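Local coordinates for protein TqaA (Penicillium aethiopicum, PDB 5DLK) that is a fungal nonribosomal peptide synthetase whose terminal condensation-like domain, the piece described here, probably releases its peptide by macrocyclization, at residues Pro53-Gln56 against Ala57-Val60; Ser206-Ala209 against His210-Tyr213; Thr309-Gly312 against Arg313-Pro316. All blocks are in the same frame, centred on the assembly; numbering follows the deposited sequence.

Contact 1. Residues Pro53-Gln56 against Ala57-Val60; sequences PATQ and AQHV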
loop_
_atom_site.group_PDB
_atom_site.type_symbol
_atom_site.label_atom_id
_atom_site.label_comp_id
_atom_site.label_asym_id
_atom_site.label_seq_id
_atom_site.Cartn_x
_atom_site.Cartn_y
_atom_site.Cartn_z
ATOM N N PRO A 53 14.473 2.416 -11.146
ATOM C CA PRO A 53 13.728 1.153 -11.101
ATOM C C PRO A 53 12.480 1.336 -10.248
ATOM O O PRO A 53 12.507 2.152 -9.312
ATOM C CB PRO A 53 14.721 0.172 -10.439
ATOM C CG PRO A 53 16.085 0.860 -10.561
ATOM C CD PRO A 53 15.778 2.325 -10.467
ATOM N N ALA A 54 11.408 0.627 -10.591
ATOM C CA ALA A 54 10.264 0.521 -9.702
ATOM C C ALA A 54 10.637 -0.475 -8.588
ATOM O O ALA A 54 11.372 -1.427 -8.836
ATOM C CB ALA A 54 9.052 0.054 -10.450
ATOM N N THR A 55 10.129 -0.269 -7.381
ATOM C CA THR A 55 10.450 -1.187 -6.282
ATOM C C THR A 55 9.658 -2.479 -6.416
ATOM O O THR A 55 8.650 -2.540 -7.131
ATOM C CB THR A 55 10.134 -0.575 -4.921
ATOM O OG1 THR A 55 8.711 -0.409 -4.793
ATOM C CG2 THR A 55 10.822 0.766 -4.758
ATOM N N GLN A 56 10.096 -3.514 -5.701
ATOM C CA GLN A 56 9.367 -4.759 -5.689
ATOM C C GLN A 56 7.954 -4.543 -5.164
ATOM O O GLN A 56 7.004 -5.134 -5.676
ATOM C CB GLN A 56 10.100 -5.801 -4.816
ATOM C CG GLN A 56 9.502 -7.182 -4.924
ATOM C CD GLN A 56 10.418 -8.235 -4.309
ATOM O OE1 GLN A 56 11.481 -7.910 -3.818
ATOM N NE2 GLN A 56 9.980 -9.484 -4.316
ATOM N N ALA A 57 7.812 -3.689 -4.153
ATOM C CA ALA A 57 6.478 -3.432 -3.591
ATOM C C ALA A 57 5.583 -2.697 -4.602
ATOM O O ALA A 57 4.404 -3.013 -4.755
ATOM C CB ALA A 57 6.586 -2.631 -2.291
ATOM N N GLN A 58 6.144 -1.708 -5.286
ATOM C CA GLN A 58 5.393 -1.073 -6.380
ATOM C C GLN A 58 4.909 -2.090 -7.390
ATOM O O GLN A 58 3.750 -2.054 -7.830
ATOM C CB GLN A 58 6.257 -0.024 -7.080
ATOM C CG GLN A 58 6.374 1.260 -6.299
ATOM C CD GLN A 58 7.181 2.285 -7.067
ATOM O OE1 GLN A 58 8.347 2.042 -7.389
ATOM N NE2 GLN A 58 6.550 3.418 -7.410
ATOM N N HIS A 59 5.803 -2.996 -7.769
ATOM C CA HIS A 59 5.480 -4.055 -8.726
ATOM C C HIS A 59 4.408 -5.017 -8.219
ATOM O O HIS A 59 3.589 -5.518 -8.995
ATOM C CB HIS A 59 6.748 -4.837 -9.072
ATOM C CG HIS A 59 6.691 -5.530 -10.394
ATOM N ND1 HIS A 59 7.585 -6.514 -10.756
ATOM C CD2 HIS A 59 5.846 -5.384 -11.446
ATOM C CE1 HIS A 59 7.301 -6.941 -11.974
ATOM N NE2 HIS A 59 6.247 -6.274 -12.413
ATOM N N VAL A 60 4.424 -5.303 -6.920
ATOM C CA VAL A 60 3.364 -6.123 -6.321
ATOM C C VAL A 60 2.005 -5.534 -6.653
ATOM O O VAL A 60 1.097 -6.231 -7.123
ATOM C CB VAL A 60 3.513 -6.223 -4.781
ATOM C CG1 VAL A 60 2.200 -6.691 -4.117
ATOM C CG2 VAL A 60 4.658 -7.151 -4.434
#
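T55 and Q58 form a capping box at the start of helix 56-63, each side chain accepting from the backbone N of the other. T55 is the N-cap: its OG1 accepts from Q58 N at 2.9 Å, and the bond is nearly straight, with 167° at the hydrogen. This reach depends on OG1 lying between the backbone N and carbonyl carbon of T55 (chi1 67°). In the return bond T55 N donates to Q58 OE1, also at 2.9 Å, the donor lying in the plane of the amide carbonyl and on a lone pair. The two side chains cross at about a right angle, with Q58 CG 3.2 Å from T55 OG1. Beyond the box the regular helical pattern takes over, H59 N bonding to T55 O at 3.0 Å and V60 N to Q56 O at 2.9 Å. The turn thereby leads strand 47-53 into the helix, with T55 itself buried and packed on F208 and R215 of helix 208-218. The far end of the Q58 amide is held too, NE2 donating to S179 O and Q111 OE1. A leucine here would probably leave T55 N without its acceptor and both of those oxygens without their shared donor. Q56 sends an extended chain away from the turn, CG anti to the backbone N (chi1 -171°), and its OE1 accepts from R369 N.

Contact 2. Residues Ser206-Ala209 against His210-Tyr213; sequences SDFA and HYLY
The F208 ring has L212 over one face, with L212 CG 4.0 Å from F208 CE2 and L212 CD1 3.9 Å from the same ring carbon. Y211 meets this ring obliquely, its CD2 lying 3.9 Å from F208 CE1. The two aromatic planes are nearly parallel, at 16°, yet their centroids are 5.9 Å apart, so the rings are slid past each other and barely overlap. A third flat group, the imidazole of H210, has the D207 carboxylate over one face and S206 CA at its edge; because H210 was modelled in two conformers and OD1 comes very close to the ring, this overlay is doubtful, and the angles from OD1 to the ring nitrogens are poor for hydrogen bonding.

The backbone evidence is firmer. D207 is the N-cap of helix 208-218. With CG placed between its backbone N and carbonyl carbon (chi1 56°), OD1 turns back to accept from H210 N at 3.1 Å, met nearly along the C-O bond, while OD2 is bonded to S96 OG. A negative group at this helix end is likely to be stabilised by the helix dipole. After a weak bond from Y211 N to D207 O, at 3.5 Å, the helical bonds become regular: L212 N to F208 O at 3.1 Å and Y213 N to A209 O at 2.9 Å.

The helix faces strand 47-53 with A209, L212 and Y213, all touching L52, and Y213 OH bonds to D50 OD2. F208 and L212 also rest on Q111 of the adjacent strand 108-115.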
loop_
_atom_site.group_PDB
_atom_site.type_symbol
_atom_site.label_atom_id
_atom_site.label_comp_id
_atom_site.label_asym_id
_atom_site.label_seq_id
_atom_site.Cartn_x
_atom_site.Cartn_y
_atom_site.Cartn_z
ATOM N N SER A 206 9.918 16.210 0.152
ATOM C CA SER A 206 10.712 15.328 -0.695
ATOM C C SER A 206 9.791 14.494 -1.555
ATOM O O SER A 206 8.588 14.440 -1.305
ATOM C CB SER A 206 11.615 14.431 0.146
ATOM O OG SER A 206 12.445 15.218 0.976
ATOM N N ASP A 207 10.330 13.864 -2.591
ATOM C CA ASP A 207 9.485 12.967 -3.367
ATOM C C ASP A 207 9.929 11.523 -3.212
ATOM O O ASP A 207 10.883 11.227 -2.486
ATOM C CB ASP A 207 9.441 13.357 -4.844
ATOM C CG ASP A 207 10.804 13.428 -5.492
ATOM O OD1 ASP A 207 11.797 12.951 -4.899
ATOM O OD2 ASP A 207 10.878 13.952 -6.629
ATOM N N PHE A 208 9.220 10.628 -3.892
ATOM C CA PHE A 208 9.501 9.211 -3.771
ATOM C C PHE A 208 10.879 8.873 -4.337
ATOM O O PHE A 208 11.584 8.029 -3.796
ATOM C CB PHE A 208 8.400 8.402 -4.465
ATOM C CG PHE A 208 8.537 6.930 -4.276
ATOM C CD1 PHE A 208 8.432 6.373 -3.008
ATOM C CD2 PHE A 208 8.786 6.105 -5.363
ATOM C CE1 PHE A 208 8.574 5.011 -2.828
ATOM C CE2 PHE A 208 8.922 4.739 -5.195
ATOM C CZ PHE A 208 8.818 4.192 -3.929
ATOM N N ALA A 209 11.289 9.542 -5.414
ATOM C CA ALA A 209 12.619 9.292 -5.959
ATOM C C ALA A 209 13.701 9.518 -4.893
ATOM O O ALA A 209 14.679 8.772 -4.832
ATOM C CB ALA A 209 12.880 10.168 -7.186
ATOM N N HIS A 210 13.514 10.510 -4.026
ATOM C CA HIS A 210 14.513 10.813 -2.997
ATOM C C HIS A 210 14.571 9.743 -1.899
ATOM O O HIS A 210 15.599 9.540 -1.259
ATOM C CB HIS A 210 14.232 12.181 -2.384
ATOM C CG HIS A 210 14.270 13.295 -3.382
ATOM N ND1 HIS A 210 13.481 14.420 -3.278
ATOM C CD2 HIS A 210 14.989 13.441 -4.520
ATOM C CE1 HIS A 210 13.718 15.215 -4.305
ATOM N NE2 HIS A 210 14.630 14.645 -5.073
ATOM N N TYR A 211 13.454 9.070 -1.678
ATOM C CA TYR A 211 13.435 7.897 -0.816
ATOM C C TYR A 211 14.310 6.800 -1.409
ATOM O O TYR A 211 15.128 6.191 -0.705
ATOM C CB TYR A 211 11.993 7.417 -0.649
ATOM C CG TYR A 211 11.820 6.168 0.186
ATOM C CD1 TYR A 211 11.790 6.234 1.569
ATOM C CD2 TYR A 211 11.649 4.928 -0.422
ATOM C CE1 TYR A 211 11.600 5.093 2.336
ATOM C CE2 TYR A 211 11.478 3.786 0.332
ATOM C CZ TYR A 211 11.453 3.876 1.710
ATOM O OH TYR A 211 11.271 2.741 2.466
ATOM N N LEU A 212 14.152 6.572 -2.708
ATOM C CA LEU A 212 14.914 5.548 -3.410
ATOM C C LEU A 212 16.420 5.862 -3.411
ATOM O O LEU A 212 17.243 4.972 -3.165
ATOM C CB LEU A 212 14.395 5.378 -4.835
ATOM C CG LEU A 212 12.949 4.869 -4.943
ATOM C CD1 LEU A 212 12.581 4.595 -6.389
ATOM C CD2 LEU A 212 12.766 3.620 -4.075
ATOM N N TYR A 213 16.790 7.114 -3.679
ATOM C CA TYR A 213 18.214 7.488 -3.627
ATOM C C TYR A 213 18.791 7.297 -2.226
ATOM O O TYR A 213 19.916 6.803 -2.061
ATOM C CB TYR A 213 18.419 8.939 -4.088
ATOM C CG TYR A 213 18.249 9.099 -5.585
ATOM C CD1 TYR A 213 19.069 8.411 -6.471
ATOM C CD2 TYR A 213 17.269 9.937 -6.113
ATOM C CE1 TYR A 213 18.912 8.541 -7.850
ATOM C CE2 TYR A 213 17.106 10.077 -7.485
ATOM C CZ TYR A 213 17.929 9.380 -8.348
ATOM O OH TYR A 213 17.781 9.507 -9.712
#

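Contact 3. Residues Thr309-Gly312 against Arg313-Pro316; sequences TVNG and RNLP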
loop_
_atom_site.group_PDB
_atom_site.type_symbol
_atom_site.label_atom_id
_atom_site.label_comp_id
_atom_site.label_asym_id
_atom_site.label_seq_id
_atom_site.Cartn_x
_atom_site.Cartn_y
_atom_site.Cartn_z
ATOM N N THR A 309 3.186 -6.578 6.389
ATOM C CA THR A 309 3.398 -5.252 5.829
ATOM C C THR A 309 3.998 -4.307 6.859
ATOM O O THR A 309 3.504 -4.214 7.989
ATOM C CB THR A 309 2.076 -4.653 5.316
ATOM O OG1 THR A 309 1.466 -5.581 4.422
ATOM C CG2 THR A 309 2.345 -3.336 4.605
ATOM N N VAL A 310 5.096 -3.648 6.474
ATOM C CA VAL A 310 5.722 -2.616 7.281
ATOM C C VAL A 310 5.616 -1.299 6.523
ATOM O O VAL A 310 5.467 -1.298 5.295
ATOM C CB VAL A 310 7.214 -2.948 7.592
ATOM C CG1 VAL A 310 7.283 -4.267 8.440
ATOM C CG2 VAL A 310 8.021 -3.074 6.296
ATOM N N ASN A 311 5.688 -0.170 7.221
ATOM C CA ASN A 311 5.390 1.080 6.521
ATOM C C ASN A 311 6.595 1.672 5.779
ATOM O O ASN A 311 6.424 2.523 4.896
ATOM C CB ASN A 311 4.778 2.114 7.488
ATOM C CG ASN A 311 5.711 2.493 8.634
ATOM O OD1 ASN A 311 6.925 2.623 8.466
ATOM N ND2 ASN A 311 5.132 2.687 9.811
ATOM N N GLY A 312 7.800 1.195 6.094
ATOM C CA GLY A 312 8.990 1.585 5.345
ATOM C C GLY A 312 9.425 3.029 5.568
ATOM O O GLY A 312 10.170 3.599 4.762
ATOM N N ARG A 313 8.974 3.621 6.666
ATOM C CA ARG A 313 9.252 5.032 6.915
ATOM C C ARG A 313 10.074 5.224 8.171
ATOM O O ARG A 313 9.931 6.212 8.891
ATOM C CB ARG A 313 7.937 5.802 6.986
ATOM C CG ARG A 313 7.156 5.576 5.688
ATOM C CD ARG A 313 5.866 6.362 5.540
ATOM N NE ARG A 313 6.123 7.657 4.928
ATOM C CZ ARG A 313 5.834 8.013 3.677
ATOM N NH1 ARG A 313 5.233 7.196 2.820
ATOM N NH2 ARG A 313 6.150 9.229 3.295
ATOM N N ASN A 314 10.945 4.262 8.435
ATOM C CA ASN A 314 11.835 4.381 9.575
ATOM C C ASN A 314 13.241 4.773 9.146
ATOM O O ASN A 314 14.140 4.876 9.968
ATOM C CB ASN A 314 11.830 3.078 10.375
ATOM C CG ASN A 314 10.464 2.802 10.998
ATOM O OD1 ASN A 314 10.140 3.341 12.055
ATOM N ND2 ASN A 314 9.644 1.990 10.325
ATOM N N LEU A 315 13.420 5.013 7.854
ATOM C CA LEU A 315 14.669 5.576 7.344
ATOM C C LEU A 315 14.869 7.017 7.806
ATOM O O LEU A 315 13.959 7.837 7.708
ATOM C CB LEU A 315 14.691 5.540 5.818
ATOM C CG LEU A 315 15.252 4.315 5.109
ATOM C CD1 LEU A 315 15.223 4.561 3.612
ATOM C CD2 LEU A 315 16.671 4.032 5.565
ATOM N N PRO A 316 16.070 7.342 8.294
ATOM C CA PRO A 316 16.289 8.745 8.658
ATOM C C PRO A 316 16.487 9.617 7.417
ATOM O O PRO A 316 17.553 9.612 6.809
ATOM C CB PRO A 316 17.558 8.689 9.513
ATOM C CG PRO A 316 18.297 7.494 8.990
ATOM C CD PRO A 316 17.241 6.494 8.581
#
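N311, G312 and R313 carry this contact, a tight turn at the end of strand 303-310. OD1 of N311 accepts from R313 N at 2.9 Å, with 158° at the hydrogen and the donor tilted somewhat out of the carbonyl plane. A side-chain oxygen bonded to the backbone N two residues on defines an Asx turn. A chi1 of 61° swings the N311 amide in over its own backbone, which brings OD1 to that N-H. G312 makes the bend with a positive phi of 70°, a left-handed backbone conformation readily taken by a residue without CB. R313 packs its CG 3.2 Å from N311 O, and its CB lies 3.6 Å from N311 OD1, so the base of the arginine covers the turn while its end leads away. There the guanidinium is held on several nitrogens: NH1 in a salt bridge with D182 OD2, NE to I320 O and NH2 to L323 O. N314 ND2 comes within 3.4 Å of N311 OD1, but at an angle unsuited to a bond, and donates to E364 OE2 instead. D182 belongs to the HxxxDG sequence characteristic of condensation domains, so R313 ties the turn to that motif. A dimethyl sulfoxide, probably from the crystallisation liquor, lies about 4 Å from the N311 side chain. N311 itself binds 4'-phosphopantetheine in another structure of this protein, which places the Asx turn at the carrier-arm site.

From the N terminus the three contacts follow in series, none enclosing or crossing another, and each closes a single local turn. Contact 1 bends the chain from strand 47-53 into helix 56-63, contact 2 starts helix 208-218, and contact 3 ends strand 303-310. Contact 2 touches both others. On one side T55 CG2 packs 3.5 Å from L212 CD2; on the other, Y211 OH lies 2.7 Å from G312 O, a probable hydrogen bond, and Y211 CE1 packs against L315 CD1. Contacts 1 and 3 do not touch, their nearest atoms being about 8 Å apart. Helix 208-218 therefore bridges the three-stranded sheet region and the loop leaving the six-stranded sheet.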